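PDB 5G4I: phospholyase from Arthrobacter aurescens, which catalyses a pyridoxal-phosphate-dependent phospholyase reaction, the loss of phosphate from an amino-alcohol phosphate, although its family consists largely of class III transaminases. Local coordinates for residues Asp76-Tyr79 / Gln80-Thr84; Val85-His88 / Thr89-Asn93; Val292-Thr295 / Ala296-Asp300. All coordinates share one frame; numbering follows the deposited sequence. Where two conformers were deposited one is given.

Contact 1 of 3, residues Asp76-Tyr79 / Gln80-Thr84; sequences DAIY and QQLLT
Gln80 to Leu83 each return a backbone N-H to the carbonyl four residues earlier, closing the last turns of helix 72-82. Gln80 N reaches Asp76 O at 2.9 Å and almost straight, 168° at the hydrogen. The bond from Leu83 N to Tyr79 O, 3.0 Å long, is more bent, 139°, where the helix runs out. Beyond it, the Thr84 hydroxyl donates through OG1 to Gln80 O at 2.8 Å, so a side chain occupies a carbonyl at the helix end.

Apolar contacts follow the same four-residue spacing. Ile78 and Leu82 lie side by side and point the same way, with Ile78 CG2 3.7 Å from Leu82 CD1. On another flank, Leu83 leans over one face of the Tyr79 ring toward its rim, its CD1 3.5 Å from Tyr79 CE2. Tyr79 carries CG anti to its own N, chi1 -177°, which sends the ring along the helix to that leucine.

Asp76 OD1 accepts from Tyr79 OH of the second subunit, and the two Tyr79 rings meet across the dimer interface. Within the chain, Ile78, Gln81 and Leu82 pack on helix 316-331, leaving helix 72-82 between that helix and the partner subunit.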
loop_
_atom_site.group_PDB
_atom_site.type_symbol
_atom_site.label_atom_id
_atom_site.label_comp_id
_atom_site.label_asym_id
_atom_site.label_seq_id
_atom_site.Cartn_x
_atom_site.Cartn_y
_atom_site.Cartn_z
ATOM N N ASP A 76 23.242 1.236 1.572
ATOM C CA ASP A 76 23.899 1.769 2.774
ATOM C C ASP A 76 22.961 2.697 3.546
ATOM O O ASP A 76 22.878 2.684 4.813
ATOM C CB ASP A 76 25.200 2.504 2.389
ATOM C CG ASP A 76 26.267 1.560 1.971
ATOM O OD1 ASP A 76 26.229 0.329 2.165
ATOM O OD2 ASP A 76 27.243 2.047 1.413
ATOM N N ALA A 77 22.210 3.579 2.833
ATOM C CA ALA A 77 21.325 4.513 3.516
ATOM C C ALA A 77 20.216 3.770 4.287
ATOM O O ALA A 77 19.868 4.121 5.459
ATOM C CB ALA A 77 20.688 5.503 2.525
ATOM N N ILE A 78 19.611 2.772 3.660
ATOM C CA ILE A 78 18.593 1.967 4.312
ATOM C C ILE A 78 19.109 1.212 5.565
ATOM O O ILE A 78 18.537 1.243 6.662
ATOM C CB ILE A 78 17.956 0.969 3.273
ATOM C CG1 ILE A 78 17.082 1.758 2.260
ATOM C CG2 ILE A 78 17.197 -0.149 3.953
ATOM C CD1 ILE A 78 16.612 0.919 1.017
ATOM N N TYR A 79 20.253 0.530 5.388
ATOM C CA TYR A 79 20.849 -0.242 6.487
ATOM C C TYR A 79 21.251 0.653 7.681
ATOM O O TYR A 79 20.940 0.341 8.869
ATOM C CB TYR A 79 22.092 -0.979 5.969
ATOM C CG TYR A 79 22.754 -1.878 7.030
ATOM C CD1 TYR A 79 22.101 -2.972 7.576
ATOM C CD2 TYR A 79 24.040 -1.621 7.428
ATOM C CE1 TYR A 79 22.708 -3.850 8.483
ATOM C CE2 TYR A 79 24.640 -2.409 8.399
ATOM C CZ TYR A 79 23.965 -3.514 8.898
ATOM O OH TYR A 79 24.544 -4.386 9.871
ATOM N N GLN A 80 21.912 1.807 7.413
ATOM C CA GLN A 80 22.296 2.722 8.516
ATOM C C GLN A 80 21.072 3.184 9.295
ATOM O O GLN A 80 21.095 3.216 10.550
ATOM C CB GLN A 80 23.154 3.902 8.041
ATOM C CG GLN A 80 24.504 3.369 7.544
ATOM C CD GLN A 80 25.367 4.260 6.687
ATOM O OE1 GLN A 80 25.320 5.425 6.841
ATOM N NE2 GLN A 80 26.265 3.665 5.878
ATOM N N GLN A 81 19.956 3.496 8.606
ATOM C CA GLN A 81 18.737 3.857 9.344
ATOM C C GLN A 81 18.136 2.690 10.089
ATOM O O GLN A 81 17.598 2.891 11.201
ATOM C CB GLN A 81 17.736 4.566 8.451
ATOM C CG GLN A 81 16.585 5.239 9.191
ATOM C CD GLN A 81 17.013 6.408 10.110
ATOM O OE1 GLN A 81 17.795 7.315 9.683
ATOM N NE2 GLN A 81 16.480 6.437 11.316
ATOM N N LEU A 82 18.215 1.477 9.541
ATOM C CA LEU A 82 17.720 0.316 10.235
ATOM C C LEU A 82 18.490 -0.012 11.568
ATOM O O LEU A 82 17.941 -0.707 12.406
ATOM C CB LEU A 82 17.752 -0.947 9.344
ATOM C CG LEU A 82 16.634 -0.980 8.277
ATOM C CD1 LEU A 82 16.961 -1.998 7.144
ATOM C CD2 LEU A 82 15.264 -1.383 8.883
ATOM N N LEU A 83 19.737 0.465 11.631
ATOM C CA LEU A 83 20.552 0.355 12.932
ATOM C C LEU A 83 20.235 1.459 13.868
ATOM O O LEU A 83 20.784 1.482 14.992
ATOM C CB LEU A 83 22.047 0.309 12.614
ATOM C CG LEU A 83 22.504 -0.912 11.875
ATOM C CD1 LEU A 83 24.009 -0.833 11.516
ATOM C CD2 LEU A 83 22.214 -2.208 12.598
ATOM N N THR A 84 19.374 2.396 13.508
ATOM C CA THR A 84 19.092 3.620 14.292
ATOM C C THR A 84 17.697 3.601 14.886
ATOM O O THR A 84 17.510 3.331 16.101
ATOM C CB THR A 84 19.370 4.864 13.410
ATOM O OG1 THR A 84 20.720 4.818 12.869
ATOM C CG2 THR A 84 19.222 6.167 14.192
#

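Contact 2 of 3, residues Val85-His88 / Thr89-Asn93; sequences VNLH and TRYLN. With PO4 (phosphate ion), chain I.
A type I beta turn from His88 to Tyr91 folds the connection between helices 72-82 and 94-104 back on itself, beside a pyridoxal phosphate site at the dimer interface. Within it the His88 side chain meets both the backbone and the side chain of Arg90. His88 CG is set between the backbone N and the carbonyl carbon (chi1 55°), which brings the ring toward the Arg90 backbone; ND1 accepts the N-H of Arg90 at 3.3 Å. That donor lies 18° out of the ring plane.

The arginine side chain then runs past the same ring, bent at chi3, with NE 3.1 Å from His88 ND1. Its NH2 comes over the centre of one imidazole face, 3.5 Å above the plane, with the guanidinium turned 80° to the ring. The outer edge of the guanidinium faces a phosphate ion: NH2 donates to O2 of the phosphate at 3.0 Å, and NH1 adds a weak bond to the same oxygen. Lys412 and Arg414 of the second subunit bind this ion too, which probably came from the crystallisation liquor.

Tyr91 approaches the imidazole obliquely, its CE2 3.5 Å from His88 CE1, while Leu87 CD1 touches Tyr91 CD2 at 3.9 Å. His88 NE2 is bonded to Asn62 OD1 of the second subunit, so both ring nitrogens have partners. Without the imidazole, as with an alanine here, the Arg90 N-H would probably lose its acceptor and Asn62 of the second subunit its partner, leaving the guanidinium and the Tyr91 ring freer to shift.

Phe309 packs against His88, Thr89 and Arg90, and the side chain of Thr311, which contributes to a pyridoxal phosphate site, lies about 5 Å from that of His88. Such an interface loop, close to cofactor-binding residues, fits the class III aminotransferase dimer, whose active sites are built from both subunits.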
loop_
_atom_site.group_PDB
_atom_site.type_symbol
_atom_site.label_atom_id
_atom_site.label_comp_id
_atom_site.label_asym_id
_atom_site.label_seq_id
_atom_site.Cartn_x
_atom_site.Cartn_y
_atom_site.Cartn_z
ATOM N N VAL A 85 16.645 3.837 14.067
ATOM C CA VAL A 85 15.226 3.740 14.546
ATOM C C VAL A 85 14.283 3.717 13.324
ATOM O O VAL A 85 14.684 4.224 12.262
ATOM C CB VAL A 85 14.868 4.926 15.498
ATOM C CG1 VAL A 85 14.771 6.264 14.803
ATOM C CG2 VAL A 85 13.629 4.632 16.336
ATOM N N ASN A 86 13.091 3.190 13.505
ATOM C CA ASN A 86 12.157 3.021 12.342
ATOM C C ASN A 86 10.693 3.162 12.696
ATOM O O ASN A 86 9.877 2.258 12.338
ATOM C CB ASN A 86 12.469 1.733 11.599
ATOM C CG ASN A 86 11.755 1.631 10.230
ATOM O OD1 ASN A 86 11.490 2.697 9.632
ATOM N ND2 ASN A 86 11.618 0.424 9.696
ATOM N N LEU A 87 10.324 4.290 13.314
ATOM C CA LEU A 87 8.937 4.416 13.858
ATOM C C LEU A 87 8.051 5.324 12.969
ATOM O O LEU A 87 8.512 6.210 12.230
ATOM C CB LEU A 87 8.949 5.022 15.283
ATOM C CG LEU A 87 9.313 4.034 16.422
ATOM C CD1 LEU A 87 9.569 4.781 17.707
ATOM C CD2 LEU A 87 8.208 2.984 16.590
ATOM N N HIS A 88 6.768 5.085 13.081
ATOM C CA HIS A 88 5.717 5.883 12.415
ATOM C C HIS A 88 5.784 7.388 12.810
ATOM O O HIS A 88 6.445 7.786 13.800
ATOM C CB HIS A 88 4.335 5.296 12.766
ATOM C CG HIS A 88 4.126 5.213 14.259
ATOM N ND1 HIS A 88 3.737 6.299 15.000
ATOM C CD2 HIS A 88 4.425 4.225 15.157
ATOM C CE1 HIS A 88 3.799 5.983 16.297
ATOM N NE2 HIS A 88 4.245 4.741 16.421
ATOM N N THR A 89 5.011 8.150 12.065
ATOM C CA THR A 89 5.090 9.628 12.146
ATOM C C THR A 89 4.328 10.266 13.302
ATOM O O THR A 89 4.312 11.553 13.355
ATOM C CB THR A 89 4.568 10.218 10.835
ATOM O OG1 THR A 89 3.196 9.767 10.553
ATOM C CG2 THR A 89 5.514 9.846 9.654
ATOM N N ARG A 90 3.751 9.481 14.217
ATOM C CA ARG A 90 3.154 10.087 15.466
ATOM C C ARG A 90 4.237 10.471 16.493
ATOM O O ARG A 90 3.932 11.193 17.497
ATOM C CB ARG A 90 2.045 9.248 16.047
ATOM C CG ARG A 90 0.926 9.058 15.003
ATOM C CD ARG A 90 -0.078 7.989 15.385
ATOM N NE ARG A 90 0.634 6.683 15.354
ATOM C CZ ARG A 90 0.000 5.490 15.500
ATOM N NH1 ARG A 90 -1.332 5.461 15.714
ATOM N NH2 ARG A 90 0.687 4.350 15.452
ATOM N N TYR A 91 5.478 10.096 16.262
ATOM C CA TYR A 91 6.605 10.744 16.928
ATOM C C TYR A 91 7.406 11.603 15.926
ATOM O O TYR A 91 7.564 11.175 14.739
ATOM C CB TYR A 91 7.524 9.648 17.516
ATOM C CG TYR A 91 6.916 8.672 18.470
ATOM C CD1 TYR A 91 6.575 9.026 19.767
ATOM C CD2 TYR A 91 6.641 7.390 18.050
ATOM C CE1 TYR A 91 6.017 8.081 20.636
ATOM C CE2 TYR A 91 6.100 6.426 18.870
ATOM C CZ TYR A 91 5.763 6.776 20.189
ATOM O OH TYR A 91 5.196 5.828 21.044
ATOM N N LEU A 92 7.923 12.767 16.328
ATOM C CA LEU A 92 8.741 13.570 15.431
ATOM C C LEU A 92 10.037 12.858 15.087
ATOM O O LEU A 92 10.613 12.126 15.952
ATOM C CB LEU A 92 9.093 14.954 16.030
ATOM C CG LEU A 92 7.983 15.951 16.177
ATOM C CD1 LEU A 92 8.532 17.173 16.927
ATOM C CD2 LEU A 92 7.521 16.438 14.791
ATOM N N ASN A 93 10.527 13.020 13.876
ATOM C CA ASN A 93 11.814 12.433 13.416
ATOM C C ASN A 93 12.224 13.265 12.171
ATOM O O ASN A 93 11.376 13.596 11.306
ATOM C CB ASN A 93 11.764 10.949 13.137
ATOM C CG ASN A 93 13.134 10.326 12.815
ATOM O OD1 ASN A 93 13.922 9.849 13.774
ATOM N ND2 ASN A 93 13.515 10.365 11.591
HETATM P P PO4 I . -2.119 1.377 16.973
HETATM O O1 PO4 I . -3.602 1.375 16.725
HETATM O O2 PO4 I . -1.270 2.166 16.099
HETATM O O3 PO4 I . -1.726 -0.082 16.911
HETATM O O4 PO4 I . -1.988 1.903 18.414
#

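Contact 3 of 3, residues Val292-Thr295 / Ala296-Asp300; sequences VVTT and AELLD
Thr295 serves the first turn of helix 296-305 with two oxygens, only the hydroxyl making a capping bond. As the N-cap residue it accepts the amide of Leu298 at OG1, 3.1 Å from Leu298 N and 160° at the hydrogen. Its carbonyl O takes the amide of Leu299 at 3.0 Å in a nearly straight bond, the first main-chain bond of the helix. With OG1 placed between the backbone N and the carbonyl carbon (chi1 69°), the hydroxyl turns toward the helix start. The same OG1 lies 2.8 Å from a water, which in turn donates a weak bond to Glu297 OE2.

The hydroxyl of Thr294 is also satisfied, by a hydrogen bond with the carbonyl O of Glu275. Against it rests Leu298, whose CD1 comes within 3.5 Å of Thr294 OG1, the two side chains crossing at about a right angle. On the other branch, Thr294 CG2 sits 4.1 Å from Leu299 CB.

Strand 290-294, paired with strands 113-117 and 276-279, leads through Thr295 into helix 296-305; the N-to-C directions of 292-294 and 296-300 are 122° apart. Leu299 packs on strand 113-117 and Leu298 on His134 of helix 120-135, while Ile27 of the second subunit also touches Leu299.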
loop_
_atom_site.group_PDB
_atom_site.type_symbol
_atom_site.label_atom_id
_atom_site.label_comp_id
_atom_site.label_asym_id
_atom_site.label_seq_id
_atom_site.Cartn_x
_atom_site.Cartn_y
_atom_site.Cartn_z
ATOM N N VAL A 292 1.233 11.369 -2.926
ATOM C CA VAL A 292 0.327 12.342 -3.566
ATOM C C VAL A 292 0.922 13.754 -3.206
ATOM O O VAL A 292 1.057 14.116 -2.019
ATOM C CB VAL A 292 -1.084 12.244 -2.987
ATOM C CG1 VAL A 292 -1.962 13.329 -3.654
ATOM C CG2 VAL A 292 -1.672 10.878 -3.124
ATOM N N VAL A 293 1.327 14.521 -4.215
ATOM C CA VAL A 293 1.762 15.945 -4.065
ATOM C C VAL A 293 0.578 16.858 -4.464
ATOM O O VAL A 293 -0.127 16.589 -5.467
ATOM C CB VAL A 293 3.076 16.209 -4.860
ATOM C CG1 VAL A 293 3.342 17.731 -5.003
ATOM C CG2 VAL A 293 4.240 15.449 -4.251
ATOM N N THR A 294 0.286 17.866 -3.624
ATOM C CA THR A 294 -0.923 18.681 -3.811
ATOM C C THR A 294 -0.699 20.099 -3.265
ATOM O O THR A 294 0.449 20.487 -2.918
ATOM C CB THR A 294 -2.169 17.952 -3.303
ATOM O OG1 THR A 294 -3.389 18.602 -3.805
ATOM C CG2 THR A 294 -2.226 17.875 -1.784
ATOM N N THR A 295 -1.794 20.889 -3.270
ATOM C CA THR A 295 -1.755 22.260 -2.812
ATOM C C THR A 295 -2.005 22.328 -1.295
ATOM O O THR A 295 -2.551 21.445 -0.633
ATOM C CB THR A 295 -2.838 23.079 -3.549
ATOM O OG1 THR A 295 -4.148 22.657 -3.104
ATOM C CG2 THR A 295 -2.735 22.991 -4.998
ATOM N N ALA A 296 -1.611 23.450 -0.695
ATOM C CA ALA A 296 -1.918 23.723 0.703
ATOM C C ALA A 296 -3.412 23.729 1.016
ATOM O O ALA A 296 -3.822 23.109 2.010
ATOM C CB ALA A 296 -1.318 25.058 1.123
ATOM N N GLU A 297 -4.220 24.346 0.189
ATOM C CA GLU A 297 -5.645 24.344 0.396
ATOM C C GLU A 297 -6.250 22.935 0.418
ATOM O O GLU A 297 -7.030 22.609 1.281
ATOM C CB GLU A 297 -6.294 25.186 -0.699
ATOM C CG GLU A 297 -7.817 25.032 -0.871
ATOM C CD GLU A 297 -8.318 25.542 -2.233
ATOM O OE1 GLU A 297 -8.345 26.797 -2.378
ATOM O OE2 GLU A 297 -8.622 24.697 -3.139
ATOM N N LEU A 298 -5.842 22.073 -0.545
ATOM C CA LEU A 298 -6.389 20.723 -0.636
ATOM C C LEU A 298 -5.943 19.870 0.561
ATOM O O LEU A 298 -6.784 19.078 1.127
ATOM C CB LEU A 298 -6.071 20.009 -1.993
ATOM C CG LEU A 298 -6.868 20.640 -3.196
ATOM C CD1 LEU A 298 -6.407 20.148 -4.558
ATOM C CD2 LEU A 298 -8.390 20.436 -3.131
ATOM N N LEU A 299 -4.622 19.896 0.876
ATOM C CA LEU A 299 -4.164 19.092 2.042
ATOM C C LEU A 299 -4.864 19.532 3.348
ATOM O O LEU A 299 -5.264 18.725 4.162
ATOM C CB LEU A 299 -2.614 19.095 2.134
ATOM C CG LEU A 299 -2.065 18.313 3.380
ATOM C CD1 LEU A 299 -0.843 17.485 3.058
ATOM C CD2 LEU A 299 -1.809 19.264 4.576
ATOM N N ASP A 300 -4.942 20.857 3.591
ATOM C CA ASP A 300 -5.523 21.343 4.825
ATOM C C ASP A 300 -7.034 20.950 4.941
ATOM O O ASP A 300 -7.477 20.507 5.985
ATOM C CB ASP A 300 -5.424 22.896 4.850
ATOM C CG ASP A 300 -6.022 23.528 6.154
ATOM O OD1 ASP A 300 -5.458 23.293 7.172
ATOM O OD2 ASP A 300 -7.052 24.266 6.114
HETATM O O HOH W 1 -6.022 24.329 -4.337
#

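Overall arrangement
Contacts 1 and 2 follow one another without a break: helix 72-82 ends in contact 1, and the chain continues through Val85-Asn93, with centres about 15 Å apart. Contact 3 belongs to a distant part of the sequence. Its centre is about 22 Å from that of contact 2 and about 30 Å from that of contact 1, and nearest atoms stay about 11 Å and 19 Å away respectively. All three nevertheless reach the second subunit. Contact 2 alone approaches the cofactor, the Arg90 side chain being about 7 Å from a bound pyridoxal-5'-phosphate; contacts 1 and 3 lie away from the annotated sites.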